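Local coordinates for acyl-CoA thioester hydrolase HI0827 (Haemophilus influenzae Rd KW20, PDB 3BJK), which probably hydrolyses a broad range of acyl-coenzyme A thioesters, as a hexameric hotdog-fold thioesterase built as a trimer of dimers, at residues I48-T60 and R131-A144. The protein carries 1 engineered substitution. Sequence-based numbering, arbitrary orientation.
With EDO (1,2-ethanediol), chain S.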
ATOM      1  N   ILE C  48       2.004  -1.071 -21.281  1.00 28.80           N
ATOM      2  CA  ILE C  48       0.982  -1.983 -21.845  1.00 28.73           C
ATOM      3  C   ILE C  48       1.033  -1.899 -23.384  1.00 28.41           C
ATOM      4  O   ILE C  48       1.080  -2.899 -24.058  1.00 28.72           O
ATOM      5  CB  ILE C  48      -0.460  -1.675 -21.327  1.00 28.69           C
ATOM      6  CG1 ILE C  48      -0.623  -2.082 -19.843  1.00 28.55           C
ATOM      7  CG2 ILE C  48      -1.503  -2.432 -22.141  1.00 29.55           C
ATOM      8  CD1 ILE C  48      -1.975  -1.659 -19.173  1.00 30.01           C
ATOM      9  N   LEU C  49       0.988  -0.678 -23.900  1.00 28.85           N
ATOM     10  CA  LEU C  49       1.003  -0.424 -25.332  1.00 29.34           C
ATOM     11  C   LEU C  49       2.350  -0.903 -25.973  1.00 28.86           C
ATOM     12  O   LEU C  49       2.361  -1.569 -27.012  1.00 28.29           O
ATOM     13  CB  LEU C  49       0.764   1.041 -25.606  1.00 30.08           C
ATOM     14  CG  LEU C  49       0.112   1.423 -26.975  1.00 32.11           C
ATOM     15  CD1 LEU C  49       0.669   2.692 -27.492  1.00 32.16           C
ATOM     16  CD2 LEU C  49       0.070   0.348 -28.066  1.00 31.86           C
ATOM     17  N   ALA C  50       3.460  -0.617 -25.301  1.00 28.45           N
ATOM     18  CA  ALA C  50       4.745  -1.181 -25.724  1.00 28.76           C
ATOM     19  C   ALA C  50       4.735  -2.701 -25.738  1.00 28.69           C
ATOM     20  O   ALA C  50       5.207  -3.284 -26.703  1.00 27.50           O
ATOM     21  CB  ALA C  50       5.880  -0.687 -24.874  1.00 28.37           C
ATOM     22  N   LYS C  51       4.231  -3.364 -24.698  1.00 27.80           N
ATOM     23  CA  LYS C  51       4.230  -4.811 -24.727  1.00 28.79           C
ATOM     24  C   LYS C  51       3.345  -5.343 -25.856  1.00 27.73           C
ATOM     25  O   LYS C  51       3.631  -6.375 -26.417  1.00 26.39           O
ATOM     26  CB  LYS C  51       3.744  -5.387 -23.388  1.00 29.76           C
ATOM     27  CG  LYS C  51       4.670  -5.082 -22.259  1.00 29.54           C
ATOM     28  CD  LYS C  51       4.053  -5.403 -20.987  1.00 35.04           C
ATOM     29  CE  LYS C  51       4.740  -4.779 -19.813  1.00 37.52           C
ATOM     30  NZ  LYS C  51       3.722  -4.707 -18.747  1.00 38.22           N
ATOM     31  N   GLU C  52       2.232  -4.642 -26.124  1.00 27.55           N
ATOM     32  CA  GLU C  52       1.326  -5.041 -27.185  1.00 27.80           C
ATOM     33  C   GLU C  52       2.088  -5.061 -28.555  1.00 27.88           C
ATOM     34  O   GLU C  52       2.066  -6.036 -29.289  1.00 28.23           O
ATOM     35  CB  GLU C  52       0.089  -4.140 -27.215  1.00 26.90           C
ATOM     36  CG  GLU C  52      -0.988  -4.514 -26.186  1.00 28.37           C
ATOM     37  CD  GLU C  52      -2.067  -3.436 -26.019  1.00 28.89           C
ATOM     38  OE1 GLU C  52      -1.825  -2.235 -26.339  1.00 31.73           O
ATOM     39  OE2 GLU C  52      -3.155  -3.802 -25.543  1.00 30.07           O
ATOM     40  N   ILE C  53       2.800  -3.985 -28.820  1.00 28.38           N
ATOM     41  CA  ILE C  53       3.560  -3.772 -30.043  1.00 27.70           C
ATOM     42  C   ILE C  53       4.759  -4.724 -30.119  1.00 28.42           C
ATOM     43  O   ILE C  53       5.034  -5.290 -31.168  1.00 27.54           O
ATOM     44  CB  ILE C  53       4.018  -2.267 -30.123  1.00 27.93           C
ATOM     45  CG1 ILE C  53       2.784  -1.375 -30.319  1.00 27.06           C
ATOM     46  CG2 ILE C  53       5.115  -2.008 -31.229  1.00 28.49           C
ATOM     47  CD1 ILE C  53       3.114   0.058 -30.265  1.00 29.03           C
ATOM     48  N   ALA C  54       5.450  -4.878 -28.998  1.00 29.58           N
ATOM     49  CA  ALA C  54       6.660  -5.698 -28.911  1.00 29.83           C
ATOM     50  C   ALA C  54       6.372  -7.187 -28.879  1.00 30.18           C
ATOM     51  O   ALA C  54       7.297  -7.989 -29.069  1.00 30.11           O
ATOM     52  CB  ALA C  54       7.471  -5.299 -27.646  1.00 30.37           C
ATOM     53  N   HIS C  55       5.109  -7.556 -28.638  1.00 30.78           N
ATOM     54  CA  HIS C  55       4.676  -8.955 -28.520  1.00 31.26           C
ATOM     55  C   HIS C  55       5.397  -9.635 -27.353  1.00 30.53           C
ATOM     56  O   HIS C  55       5.828 -10.767 -27.454  1.00 29.89           O
ATOM     57  CB  HIS C  55       4.868  -9.717 -29.841  1.00 32.95           C
ATOM     58  CG  HIS C  55       3.719  -9.568 -30.794  1.00 37.23           C
ATOM     59  ND1 HIS C  55       2.821  -8.518 -30.725  1.00 42.33           N
ATOM     60  CD2 HIS C  55       3.332 -10.322 -31.852  1.00 41.36           C
ATOM     61  CE1 HIS C  55       1.912  -8.655 -31.677  1.00 42.12           C
ATOM     62  NE2 HIS C  55       2.204  -9.734 -32.380  1.00 43.00           N
ATOM     63  N   GLY C  56       5.558  -8.908 -26.243  1.00 30.11           N
ATOM     64  CA  GLY C  56       6.216  -9.454 -25.083  1.00 30.24           C
ATOM     65  C   GLY C  56       6.820  -8.430 -24.159  1.00 30.89           C
ATOM     66  O   GLY C  56       6.467  -7.245 -24.222  1.00 29.70           O
ATOM     67  N   ARG C  57       7.735  -8.900 -23.308  1.00 32.28           N
ATOM     68  CA  ARG C  57       8.319  -8.097 -22.219  1.00 34.38           C
ATOM     69  C   ARG C  57       9.041  -6.864 -22.775  1.00 33.09           C
ATOM     70  O   ARG C  57       9.609  -6.910 -23.870  1.00 33.81           O
ATOM     71  CB  ARG C  57       9.325  -8.923 -21.397  1.00 34.68           C
ATOM     72  CG  ARG C  57       8.727  -9.799 -20.285  1.00 37.19           C
ATOM     73  CD  ARG C  57       9.719 -10.955 -19.883  1.00 39.37           C
ATOM     74  NE  ARG C  57       9.157 -11.820 -18.832  1.00 43.01           N
ATOM     75  CZ  ARG C  57       9.379 -11.713 -17.509  1.00 47.04           C
ATOM     76  NH1 ARG C  57      10.201 -10.795 -17.008  1.00 50.55           N
ATOM     77  NH2 ARG C  57       8.785 -12.560 -16.660  1.00 47.29           N
ATOM     78  N   VAL C  58       9.008  -5.797 -21.987  1.00 32.94           N
ATOM     79  CA  VAL C  58       9.729  -4.562 -22.262  1.00 33.46           C
ATOM     80  C   VAL C  58      10.356  -4.064 -20.980  1.00 33.73           C
ATOM     81  O   VAL C  58       9.959  -4.488 -19.859  1.00 33.59           O
ATOM     82  CB  VAL C  58       8.834  -3.405 -22.826  1.00 32.89           C
ATOM     83  CG1 VAL C  58       8.190  -3.797 -24.162  1.00 32.46           C
ATOM     84  CG2 VAL C  58       7.815  -2.866 -21.787  1.00 34.07           C
ATOM     85  N   VAL C  59      11.346  -3.180 -21.137  1.00 33.10           N
ATOM     86  CA  VAL C  59      11.759  -2.291 -20.018  1.00 33.26           C
ATOM     87  C   VAL C  59      11.670  -0.832 -20.417  1.00 31.93           C
ATOM     88  O   VAL C  59      11.847  -0.468 -21.581  1.00 31.01           O
ATOM     89  CB  VAL C  59      13.250  -2.528 -19.548  1.00 33.89           C
ATOM     90  CG1 VAL C  59      13.382  -3.822 -18.788  1.00 36.59           C
ATOM     91  CG2 VAL C  59      14.184  -2.469 -20.711  1.00 31.48           C
ATOM     92  N   THR C  60      11.414   0.021 -19.457  1.00 32.20           N
ATOM     93  CA  THR C  60      11.493   1.478 -19.688  1.00 32.78           C
ATOM     94  C   THR C  60      12.985   1.842 -19.653  1.00 31.74           C
ATOM     95  O   THR C  60      13.702   1.430 -18.732  1.00 32.18           O
ATOM     96  CB  THR C  60      10.712   2.254 -18.602  1.00 33.01           C
ATOM     97  OG1 THR C  60       9.434   1.665 -18.412  1.00 36.12           O
ATOM     98  CG2 THR C  60      10.495   3.609 -18.980  1.00 32.83           C
ATOM     99  N   ARG C 131      15.896  -7.464 -27.334  1.00 33.28           N
ATOM    100  CA  ARG C 131      15.385  -8.377 -28.345  1.00 33.66           C
ATOM    101  C   ARG C 131      14.645  -7.659 -29.447  1.00 33.14           C
ATOM    102  O   ARG C 131      14.097  -6.588 -29.243  1.00 34.96           O
ATOM    103  CB  ARG C 131      14.506  -9.473 -27.723  1.00 34.01           C
ATOM    104  CG  ARG C 131      13.245  -8.973 -27.115  1.00 32.95           C
ATOM    105  CD  ARG C 131      12.191 -10.093 -26.835  1.00 32.90           C
ATOM    106  NE  ARG C 131      11.004  -9.409 -26.301  1.00 30.36           N
ATOM    107  CZ  ARG C 131       9.882  -9.121 -26.980  1.00 30.26           C
ATOM    108  NH1 ARG C 131       9.695  -9.477 -28.238  1.00 29.41           N
ATOM    109  NH2 ARG C 131       8.926  -8.446 -26.378  1.00 32.06           N
ATOM    110  N   THR C 132      14.620  -8.292 -30.611  1.00 33.95           N
ATOM    111  CA  THR C 132      14.089  -7.687 -31.823  1.00 33.77           C
ATOM    112  C   THR C 132      12.582  -7.799 -31.850  1.00 33.68           C
ATOM    113  O   THR C 132      12.046  -8.872 -31.698  1.00 32.77           O
ATOM    114  CB  THR C 132      14.648  -8.380 -33.052  1.00 33.53           C
ATOM    115  OG1 THR C 132      16.076  -8.199 -33.075  1.00 33.98           O
ATOM    116  CG2 THR C 132      14.034  -7.807 -34.334  1.00 33.30           C
ATOM    117  N   ILE C 133      11.902  -6.676 -32.040  1.00 33.71           N
ATOM    118  CA  ILE C 133      10.451  -6.689 -32.159  1.00 33.84           C
ATOM    119  C   ILE C 133      10.050  -7.497 -33.397  1.00 34.30           C
ATOM    120  O   ILE C 133      10.562  -7.230 -34.479  1.00 34.02           O
ATOM    121  CB  ILE C 133       9.916  -5.264 -32.258  1.00 33.81           C
ATOM    122  CG1 ILE C 133      10.191  -4.523 -30.926  1.00 32.11           C
ATOM    123  CG2 ILE C 133       8.425  -5.270 -32.545  1.00 33.88           C
ATOM    124  CD1 ILE C 133      10.003  -3.113 -31.018  1.00 31.84           C
ATOM    125  N   PRO C 134       9.142  -8.491 -33.236  1.00 35.20           N
ATOM    126  CA  PRO C 134       8.728  -9.283 -34.390  1.00 35.36           C
ATOM    127  C   PRO C 134       7.954  -8.434 -35.378  1.00 36.08           C
ATOM    128  O   PRO C 134       7.007  -7.757 -34.999  1.00 35.79           O
ATOM    129  CB  PRO C 134       7.835 -10.393 -33.792  1.00 35.39           C
ATOM    130  CG  PRO C 134       7.375  -9.892 -32.523  1.00 35.97           C
ATOM    131  CD  PRO C 134       8.443  -8.923 -32.012  1.00 34.93           C
ATOM    132  N   ARG C 135       8.364  -8.485 -36.639  1.00 36.64           N
ATOM    133  CA  ARG C 135       7.801  -7.639 -37.688  1.00 37.58           C
ATOM    134  C   ARG C 135       6.756  -8.382 -38.511  1.00 37.76           C
ATOM    135  O   ARG C 135       5.850  -7.771 -39.055  1.00 38.17           O
ATOM    136  CB  ARG C 135       8.920  -7.159 -38.604  1.00 37.81           C
ATOM    137  CG  ARG C 135       9.959  -6.332 -37.912  1.00 39.19           C
ATOM    138  CD  ARG C 135       9.613  -4.879 -38.024  1.00 41.49           C
ATOM    139  NE  ARG C 135      10.129  -4.103 -36.916  1.00 43.05           N
ATOM    140  CZ  ARG C 135      10.026  -2.782 -36.832  1.00 43.96           C
ATOM    141  NH1 ARG C 135       9.400  -2.074 -37.773  1.00 42.37           N
ATOM    142  NH2 ARG C 135      10.526  -2.165 -35.773  1.00 45.45           N
ATOM    143  N   GLU C 136       6.905  -9.700 -38.597  1.00 38.01           N
ATOM    144  CA  GLU C 136       5.974 -10.579 -39.307  1.00 38.34           C
ATOM    145  C   GLU C 136       4.782 -11.007 -38.413  1.00 38.24           C
ATOM    146  O   GLU C 136       4.956 -11.353 -37.241  1.00 37.86           O
ATOM    147  CB  GLU C 136       6.754 -11.802 -39.866  1.00 38.71           C
ATOM    148  CG  GLU C 136       7.086 -12.971 -38.869  1.00 39.97           C
ATOM    149  CD  GLU C 136       7.724 -12.531 -37.490  1.00 40.83           C
ATOM    150  OE1 GLU C 136       8.477 -11.445 -37.367  1.00 40.79           O
ATOM    151  OE2 GLU C 136       7.451 -13.300 -36.496  1.00 41.25           O
ATOM    152  N   ASN C 137       3.582 -10.970 -38.998  1.00 38.26           N
ATOM    153  CA  ASN C 137       2.320 -11.306 -38.324  1.00 38.30           C
ATOM    154  C   ASN C 137       2.085 -10.513 -37.056  1.00 37.50           C
ATOM    155  O   ASN C 137       1.546 -11.056 -36.084  1.00 37.51           O
ATOM    156  CB  ASN C 137       2.222 -12.813 -37.976  1.00 38.97           C
ATOM    157  CG  ASN C 137       2.751 -13.726 -39.065  1.00 40.04           C
ATOM    158  OD1 ASN C 137       2.789 -13.380 -40.252  1.00 42.56           O
ATOM    159  ND2 ASN C 137       3.170 -14.916 -38.656  1.00 41.88           N
ATOM    160  N   ASN C 138       2.496  -9.241 -37.061  1.00 36.38           N
ATOM    161  CA  ASN C 138       2.358  -8.368 -35.908  1.00 35.44           C
ATOM    162  C   ASN C 138       1.336  -7.247 -36.165  1.00 35.38           C
ATOM    163  O   ASN C 138       1.691  -6.147 -36.570  1.00 35.14           O
ATOM    164  CB  ASN C 138       3.740  -7.809 -35.483  1.00 34.75           C
ATOM    165  CG  ASN C 138       3.706  -7.107 -34.112  1.00 33.26           C
ATOM    166  OD1 ASN C 138       2.641  -6.712 -33.636  1.00 29.69           O
ATOM    167  ND2 ASN C 138       4.890  -6.909 -33.501  1.00 28.54           N
ATOM    168  N   GLN C 139       0.063  -7.540 -35.909  1.00 35.17           N
ATOM    169  CA  GLN C 139      -1.014  -6.576 -36.117  1.00 35.39           C
ATOM    170  C   GLN C 139      -0.911  -5.322 -35.244  1.00 35.31           C
ATOM    171  O   GLN C 139      -1.270  -4.221 -35.666  1.00 34.55           O
ATOM    172  CB  GLN C 139      -2.339  -7.233 -35.812  1.00 35.46           C
ATOM    173  CG  GLN C 139      -2.728  -8.288 -36.798  1.00 37.14           C
ATOM    174  CD  GLN C 139      -4.154  -8.734 -36.585  1.00 38.56           C
ATOM    175  OE1 GLN C 139      -4.712  -8.597 -35.478  1.00 40.33           O
ATOM    176  NE2 GLN C 139      -4.759  -9.238 -37.630  1.00 37.30           N
ATOM    177  N   GLU C 140      -0.458  -5.497 -34.013  1.00 35.56           N
ATOM    178  CA  GLU C 140      -0.343  -4.373 -33.116  1.00 36.28           C
ATOM    179  C   GLU C 140       0.713  -3.395 -33.650  1.00 35.87           C
ATOM    180  O   GLU C 140       0.497  -2.184 -33.630  1.00 35.70           O
ATOM    181  CB  GLU C 140      -0.052  -4.858 -31.696  1.00 37.02           C
ATOM    182  CG  GLU C 140      -1.238  -5.688 -31.085  1.00 39.66           C
ATOM    183  CD  GLU C 140      -2.245  -4.860 -30.222  1.00 45.12           C
ATOM    184  OE1 GLU C 140      -2.133  -3.599 -30.160  1.00 49.32           O
ATOM    185  OE2 GLU C 140      -3.132  -5.490 -29.573  1.00 44.77           O
ATOM    186  N   LEU C 141       1.831  -3.927 -34.147  1.00 35.33           N
ATOM    187  CA  LEU C 141       2.887  -3.107 -34.783  1.00 35.31           C
ATOM    188  C   LEU C 141       2.371  -2.456 -36.059  1.00 35.82           C
ATOM    189  O   LEU C 141       2.564  -1.264 -36.269  1.00 35.72           O
ATOM    190  CB  LEU C 141       4.116  -3.961 -35.107  1.00 35.28           C
ATOM    191  CG  LEU C 141       5.287  -3.343 -35.896  1.00 34.87           C
ATOM    192  CD1 LEU C 141       5.878  -2.134 -35.146  1.00 33.46           C
ATOM    193  CD2 LEU C 141       6.376  -4.395 -36.194  1.00 34.05           C
ATOM    194  N   GLU C 142       1.716  -3.262 -36.896  1.00 35.98           N
ATOM    195  CA  GLU C 142       1.072  -2.795 -38.132  1.00 36.75           C
ATOM    196  C   GLU C 142       0.211  -1.539 -37.894  1.00 36.08           C
ATOM    197  O   GLU C 142       0.397  -0.544 -38.586  1.00 35.89           O
ATOM    198  CB  GLU C 142       0.224  -3.931 -38.768  1.00 36.80           C
ATOM    199  CG  GLU C 142       0.471  -4.203 -40.236  1.00 38.35           C
ATOM    200  CD  GLU C 142      -0.528  -5.230 -40.849  1.00 38.50           C
ATOM    201  OE1 GLU C 142      -1.163  -6.039 -40.111  1.00 40.69           O
ATOM    202  OE2 GLU C 142      -0.677  -5.224 -42.095  1.00 42.36           O
ATOM    203  N   LYS C 143      -0.709  -1.595 -36.926  1.00 35.92           N
ATOM    204  CA  LYS C 143      -1.567  -0.451 -36.534  1.00 36.90           C
ATOM    205  C   LYS C 143      -0.792   0.845 -36.138  1.00 36.32           C
ATOM    206  O   LYS C 143      -1.126   1.958 -36.577  1.00 36.28           O
ATOM    207  CB  LYS C 143      -2.449  -0.836 -35.328  1.00 36.97           C
ATOM    208  CG  LYS C 143      -3.742  -1.569 -35.639  1.00 37.96           C
ATOM    209  CD  LYS C 143      -4.622  -1.708 -34.358  1.00 39.19           C
ATOM    210  CE  LYS C 143      -6.101  -2.089 -34.710  1.00 40.35           C
ATOM    211  NZ  LYS C 143      -7.043  -1.535 -33.681  1.00 42.98           N
ATOM    212  N   ALA C 144       0.214   0.684 -35.285  1.00 35.74           N
ATOM    213  CA  ALA C 144       1.113   1.786 -34.899  1.00 35.24           C
ATOM    214  C   ALA C 144       1.860   2.399 -36.082  1.00 34.44           C
ATOM    215  O   ALA C 144       1.929   3.622 -36.202  1.00 33.74           O
ATOM    216  CB  ALA C 144       2.127   1.306 -33.857  1.00 35.15           C
TER
HETATM  217  C1  EDO S 155      -5.357  -0.677 -26.192  1.00 37.13           C
HETATM  218  O1  EDO S 155      -4.873  -1.872 -26.849  1.00 36.57           O
HETATM  219  C2  EDO S 155      -4.206   0.272 -25.843  1.00 37.70           C
HETATM  220  O2  EDO S 155      -3.286  -0.243 -24.879  1.00 35.47           O
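Asn-138 ND2 gives a nearly straight bond to Ile-53 O (2.8 Å, 171°) at the C-terminal end of helix 35-54, and its other N-H goes to Pro-134 O; both acceptors lie in the amide plane, which fixes the amide's rotation. Arg-131, extended from CG to NE, turns its guanidinium edge to the turn: NH1 reaches Ala-54 O at 2.9 Å, NH2 meets the same oxygen from above the carbonyl plane and also bonds Arg-57 O (3.0 Å), while NE is held by Val-124 O. In this hotdog fold the sheet wraps the long helix 35-54, whose last turns, 48-54, meet 139-144 of the C-terminal helix at 113°, the axes 8.0 Å apart. Asn-138 takes the N-cap position, OD1 accepting from Leu-141 N, though that oxygen's place is uncertain. Apolar contacts line the crossing: Ile-53 CG2 meets Leu-141 CD1 (4.0 Å), Ile-53 CD1 meets Ala-144 CB, and Ala-54 CB faces Ile-133 CG1. Over one face of the His-55 ring, toward the rim, lies Asn-138 CG, the planes 35° apart; His-55 CB packs on Pro-134 CG (3.7 Å). Glu-52 and Glu-140 are both salt-bridged by Lys-101 of a second subunit; Arg-19 of that subunit and a bound 1,2-ethanediol also hold the Glu-52 carboxylate.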